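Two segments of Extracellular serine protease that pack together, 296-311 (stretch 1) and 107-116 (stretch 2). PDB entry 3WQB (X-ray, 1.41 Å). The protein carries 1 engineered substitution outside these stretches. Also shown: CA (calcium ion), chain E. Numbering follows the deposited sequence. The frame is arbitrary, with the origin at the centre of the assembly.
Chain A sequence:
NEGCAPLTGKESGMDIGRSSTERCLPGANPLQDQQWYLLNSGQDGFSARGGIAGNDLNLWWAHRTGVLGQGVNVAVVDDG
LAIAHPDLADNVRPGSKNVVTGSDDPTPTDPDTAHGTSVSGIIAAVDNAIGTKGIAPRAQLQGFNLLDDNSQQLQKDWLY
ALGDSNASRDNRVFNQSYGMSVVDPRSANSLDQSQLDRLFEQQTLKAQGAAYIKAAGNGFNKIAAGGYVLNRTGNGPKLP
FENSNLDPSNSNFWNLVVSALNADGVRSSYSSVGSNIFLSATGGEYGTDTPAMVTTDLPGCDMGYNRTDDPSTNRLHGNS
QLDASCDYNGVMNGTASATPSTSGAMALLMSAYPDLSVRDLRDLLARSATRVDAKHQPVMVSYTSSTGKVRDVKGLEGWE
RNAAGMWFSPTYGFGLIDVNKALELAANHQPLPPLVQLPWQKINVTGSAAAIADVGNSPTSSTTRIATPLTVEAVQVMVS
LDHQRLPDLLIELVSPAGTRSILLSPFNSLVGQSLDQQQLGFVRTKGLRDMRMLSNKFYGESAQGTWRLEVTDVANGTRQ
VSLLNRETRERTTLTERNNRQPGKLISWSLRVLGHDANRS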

# COMPACT_ATOMS: atom_id res chain seq x y z
N THR A 296 16.45 8.33 -11.15
CA THR A 296 16.24 8.68 -12.54
C THR A 296 14.97 9.51 -12.72
O THR A 296 13.89 9.15 -12.24
CB THR A 296 16.13 7.41 -13.40
OG1 THR A 296 15.20 6.51 -12.80
CG2 THR A 296 17.48 6.70 -13.48
N ASP A 297 15.11 10.62 -13.45
CA ASP A 297 14.01 11.50 -13.79
C ASP A 297 13.58 11.26 -15.22
O ASP A 297 14.28 10.56 -15.96
CB ASP A 297 14.49 12.95 -13.65
CG ASP A 297 13.35 13.94 -13.61
OD1 ASP A 297 12.33 13.64 -12.95
OD2 ASP A 297 13.48 15.02 -14.23
N LEU A 298 12.45 11.82 -15.63
CA LEU A 298 12.17 11.90 -17.06
C LEU A 298 13.33 12.64 -17.74
O LEU A 298 13.80 13.65 -17.23
CB LEU A 298 10.86 12.63 -17.35
CG LEU A 298 9.59 12.01 -16.76
CD1 LEU A 298 8.37 12.80 -17.21
CD2 LEU A 298 9.46 10.56 -17.16
N PRO A 299 13.83 12.10 -18.88
CA PRO A 299 15.03 12.71 -19.47
C PRO A 299 14.80 14.13 -20.00
O PRO A 299 13.71 14.45 -20.48
CB PRO A 299 15.39 11.75 -20.61
CG PRO A 299 14.18 10.92 -20.86
CD PRO A 299 13.39 10.89 -19.60
N GLY A 300 15.83 14.96 -19.91
CA GLY A 300 15.78 16.31 -20.46
C GLY A 300 15.35 17.34 -19.44
O GLY A 300 14.71 17.02 -18.44
N CYS A 301 15.69 18.59 -19.71
CA CYS A 301 15.33 19.67 -18.82
C CYS A 301 13.94 20.22 -19.12
O CYS A 301 13.50 21.19 -18.52
CB CYS A 301 16.42 20.76 -18.82
SG CYS A 301 18.07 20.17 -18.27
N ASP A 302 13.23 19.57 -20.04
CA ASP A 302 11.84 19.92 -20.34
C ASP A 302 10.81 18.94 -19.77
O ASP A 302 9.60 19.16 -19.92
CB ASP A 302 11.64 20.03 -21.86
CG ASP A 302 12.02 18.76 -22.59
OD1 ASP A 302 12.80 17.93 -22.06
OD2 ASP A 302 11.54 18.58 -23.74
N MET A 303 11.28 17.86 -19.15
CA MET A 303 10.40 16.83 -18.61
C MET A 303 10.89 16.41 -17.23
O MET A 303 12.09 16.39 -16.97
CB MET A 303 10.40 15.59 -19.52
CG MET A 303 9.87 15.84 -20.93
SD MET A 303 8.09 16.13 -21.00
CE MET A 303 7.47 14.47 -20.80
N GLY A 304 9.94 16.04 -16.37
CA GLY A 304 10.28 15.39 -15.11
C GLY A 304 10.27 16.31 -13.92
O GLY A 304 9.94 17.51 -14.02
N TYR A 305 10.64 15.76 -12.76
CA TYR A 305 10.76 16.56 -11.54
C TYR A 305 11.97 17.51 -11.58
O TYR A 305 12.00 18.50 -10.86
CB TYR A 305 10.86 15.67 -10.31
CG TYR A 305 9.69 14.76 -10.04
CD1 TYR A 305 8.38 15.14 -10.36
CD2 TYR A 305 9.88 13.50 -9.46
CE1 TYR A 305 7.30 14.30 -10.10
CE2 TYR A 305 8.81 12.65 -9.19
CZ TYR A 305 7.53 13.05 -9.52
OH TYR A 305 6.46 12.21 -9.25
N ASN A 306 12.94 17.19 -12.43
CA ASN A 306 14.07 18.06 -12.70
C ASN A 306 13.86 18.65 -14.09
O ASN A 306 14.17 18.02 -15.11
CB ASN A 306 15.40 17.30 -12.58
CG ASN A 306 16.61 18.17 -12.84
OD1 ASN A 306 16.50 19.39 -13.03
ND2 ASN A 306 17.79 17.56 -12.83
N ARG A 307 13.26 19.84 -14.11
CA ARG A 307 12.99 20.54 -15.36
C ARG A 307 12.99 22.03 -15.11
O ARG A 307 12.69 22.49 -14.01
CB ARG A 307 11.67 20.06 -16.00
CG ARG A 307 10.40 20.48 -15.28
CD ARG A 307 9.16 20.00 -16.01
NE ARG A 307 7.94 20.60 -15.48
CZ ARG A 307 7.18 20.07 -14.53
NH1 ARG A 307 7.50 18.91 -13.98
NH2 ARG A 307 6.08 20.69 -14.12
N THR A 308 13.30 22.78 -16.17
CA THR A 308 13.56 24.21 -16.04
C THR A 308 12.40 24.99 -15.42
O THR A 308 12.63 25.87 -14.59
CB THR A 308 14.00 24.80 -17.40
OG1 THR A 308 15.05 23.99 -17.95
CG2 THR A 308 14.50 26.24 -17.24
N ASP A 309 11.17 24.67 -15.79
CA ASP A 309 10.02 25.44 -15.30
C ASP A 309 9.47 24.98 -13.95
O ASP A 309 8.47 25.50 -13.47
CB ASP A 309 8.91 25.52 -16.36
CG ASP A 309 8.08 24.25 -16.46
OD1 ASP A 309 7.09 24.26 -17.23
OD2 ASP A 309 8.39 23.25 -15.78
N ASP A 310 10.12 23.99 -13.34
CA ASP A 310 9.69 23.53 -12.02
C ASP A 310 10.88 23.48 -11.06
O ASP A 310 11.28 22.40 -10.62
CB ASP A 310 8.97 22.18 -12.10
CG ASP A 310 8.18 21.84 -10.84
OD1 ASP A 310 7.74 22.77 -10.13
OD2 ASP A 310 8.01 20.64 -10.56
N PRO A 311 11.44 24.66 -10.72
CA PRO A 311 12.67 24.69 -9.93
C PRO A 311 12.53 24.02 -8.57
O PRO A 311 11.44 23.91 -8.02
CB PRO A 311 12.92 26.19 -9.74
CG PRO A 311 11.60 26.82 -9.91
CD PRO A 311 10.92 26.02 -10.97
CA CA E . 14.21 15.88 -16.38
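Stretch 2, residues 107-116: TPTDPDTAHG

Stretch 1 has no regular helix or strand; its loop is organised by a calcium ion. Asp297 OD2 binds the ion at 2.4 Å, and the carbonyl oxygens of Leu298, Gly300, Met303 and Asn306 bind it as well, with one more ligand from elsewhere in the structure. The ion ties together five groups of the loop, which also contains type I turns from Gly300 to Met303 and from Arg307 to Asp310. Stretch 2 answers it with an equally irregular chain: an extended approach through Thr107 and Pro108, a type I turn from Asp110 to Thr113, and the start of a helix at His115 and Gly116. The turn is closed by Thr113 N to Asp110 O at 3.0 Å and reinforced by Thr113 OG1 to Asp110 OD2 at 2.7 Å. With no pair of regular elements, the packing is best described by register: the CA atoms of Met303 and Pro111 lie 4.3 Å apart, and those of Gly304 and Ala114 5.0 Å apart. The register rises together, Met303 to Gly304 against Pro111 to Ala114, so the chains run in roughly the same sense here.

Tyr305, Pro111 and Ala114 have the most surface covered. Ala114 points its CB toward stretch 1, where it lies over one face of the Tyr305 ring, 3.6 Å from CB to the ring centroid and almost on the ring normal, a CH-pi contact. The same methyl reaches Leu298, CB to CG at 3.8 Å, and Gly304, CB to CA at 3.8 Å. This one methyl thus touches the ring, the leucine and the glycine backbone at a point where the two chains run close. Farther along the tyrosine, OH meets His115 CB at 3.4 Å, near the beginning of the helix. The Tyr305 backbone is held as well, its N donating to Asp297 OD1 at 2.7 Å.

Pro111 contributes both its ring and its carbonyl. Gly304 N donates to Pro111 O at 2.7 Å, the one backbone hydrogen bond between the stretches. Gly304 has phi and psi angles that call for glycine, and a CB there would clash with Asp297 OD2. On the proline ring, CG packs against Met303 SD at 3.8 Å. The methionine runs m, m, m, carrying CE to 3.7 Å from Pro108 O, so a side chain that leaves its backbone sideways still reaches the other stretch. Leu298 adds to this apolar patch, its CD2 lying 3.9 Å from Pro108 CG.

At the other side of Pro111, its CB lies over one face of the Arg307 guanidinium, with Arg307 NE 3.8 Å from that CB. Arg307 NH2 donates to Asp112 OD2 at 2.7 Å in a salt bridge, the acid lying at the edge of the group. Within stretch 1, NE of Arg307 reaches Asp309 OD2 at 2.7 Å and its NH1 reaches Gly304 O at 2.8 Å. The rule is economical: bonds within its own loop position the arginine, leaving NH2 for the charged partner and a face for the proline.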

# COMPACT_ATOMS: atom_id res chain seq x y z
N THR A 107 6.26 5.60 -22.07
CA THR A 107 6.88 6.89 -21.81
C THR A 107 5.80 7.97 -21.67
O THR A 107 4.95 8.08 -22.55
CB THR A 107 7.89 7.27 -22.92
OG1 THR A 107 8.93 6.28 -22.96
CG2 THR A 107 8.51 8.64 -22.69
N PRO A 108 5.83 8.75 -20.58
CA PRO A 108 4.82 9.79 -20.42
C PRO A 108 4.96 10.94 -21.41
O PRO A 108 6.07 11.22 -21.90
CB PRO A 108 5.06 10.32 -19.00
CG PRO A 108 5.91 9.35 -18.35
CD PRO A 108 6.67 8.61 -19.38
N THR A 109 3.83 11.59 -21.68
CA THR A 109 3.79 12.82 -22.48
C THR A 109 3.67 14.06 -21.59
O THR A 109 3.82 15.18 -22.06
CB THR A 109 2.60 12.82 -23.45
OG1 THR A 109 1.39 12.57 -22.72
CG2 THR A 109 2.79 11.75 -24.52
N ASP A 110 3.38 13.85 -20.32
CA ASP A 110 3.17 14.96 -19.40
C ASP A 110 4.44 15.20 -18.58
O ASP A 110 4.94 14.28 -17.94
CB ASP A 110 1.99 14.62 -18.48
CG ASP A 110 1.75 15.68 -17.44
OD1 ASP A 110 1.22 16.75 -17.78
OD2 ASP A 110 2.08 15.41 -16.26
N PRO A 111 4.96 16.45 -18.57
CA PRO A 111 6.21 16.72 -17.85
C PRO A 111 6.21 16.34 -16.36
O PRO A 111 7.27 16.00 -15.83
CB PRO A 111 6.39 18.24 -18.02
CG PRO A 111 5.71 18.53 -19.30
CD PRO A 111 4.50 17.64 -19.33
N ASP A 112 5.07 16.41 -15.68
CA ASP A 112 5.04 16.08 -14.25
C ASP A 112 4.84 14.62 -13.92
O ASP A 112 4.89 14.23 -12.76
CB ASP A 112 4.06 16.94 -13.46
CG ASP A 112 4.77 17.88 -12.52
OD1 ASP A 112 5.58 17.42 -11.69
OD2 ASP A 112 4.54 19.10 -12.63
N THR A 113 4.69 13.80 -14.96
CA THR A 113 4.37 12.38 -14.81
C THR A 113 5.69 11.58 -14.72
O THR A 113 5.99 10.72 -15.56
CB THR A 113 3.39 11.95 -15.94
OG1 THR A 113 2.20 12.74 -15.82
CG2 THR A 113 2.96 10.52 -15.83
N ALA A 114 6.47 11.89 -13.68
CA ALA A 114 7.84 11.39 -13.49
C ALA A 114 7.91 10.29 -12.43
O ALA A 114 8.98 9.79 -12.11
CB ALA A 114 8.77 12.54 -13.09
N HIS A 115 6.76 9.94 -11.88
CA HIS A 115 6.69 9.12 -10.69
C HIS A 115 7.20 7.69 -10.97
O HIS A 115 8.06 7.17 -10.24
CB HIS A 115 5.24 9.14 -10.23
CG HIS A 115 4.99 8.54 -8.88
ND1 HIS A 115 4.59 7.24 -8.71
CD2 HIS A 115 5.02 9.10 -7.65
CE1 HIS A 115 4.40 7.00 -7.42
NE2 HIS A 115 4.63 8.12 -6.76
N GLY A 116 6.70 7.08 -12.04
CA GLY A 116 7.06 5.71 -12.38
C GLY A 116 8.52 5.56 -12.78
O GLY A 116 9.15 4.55 -12.49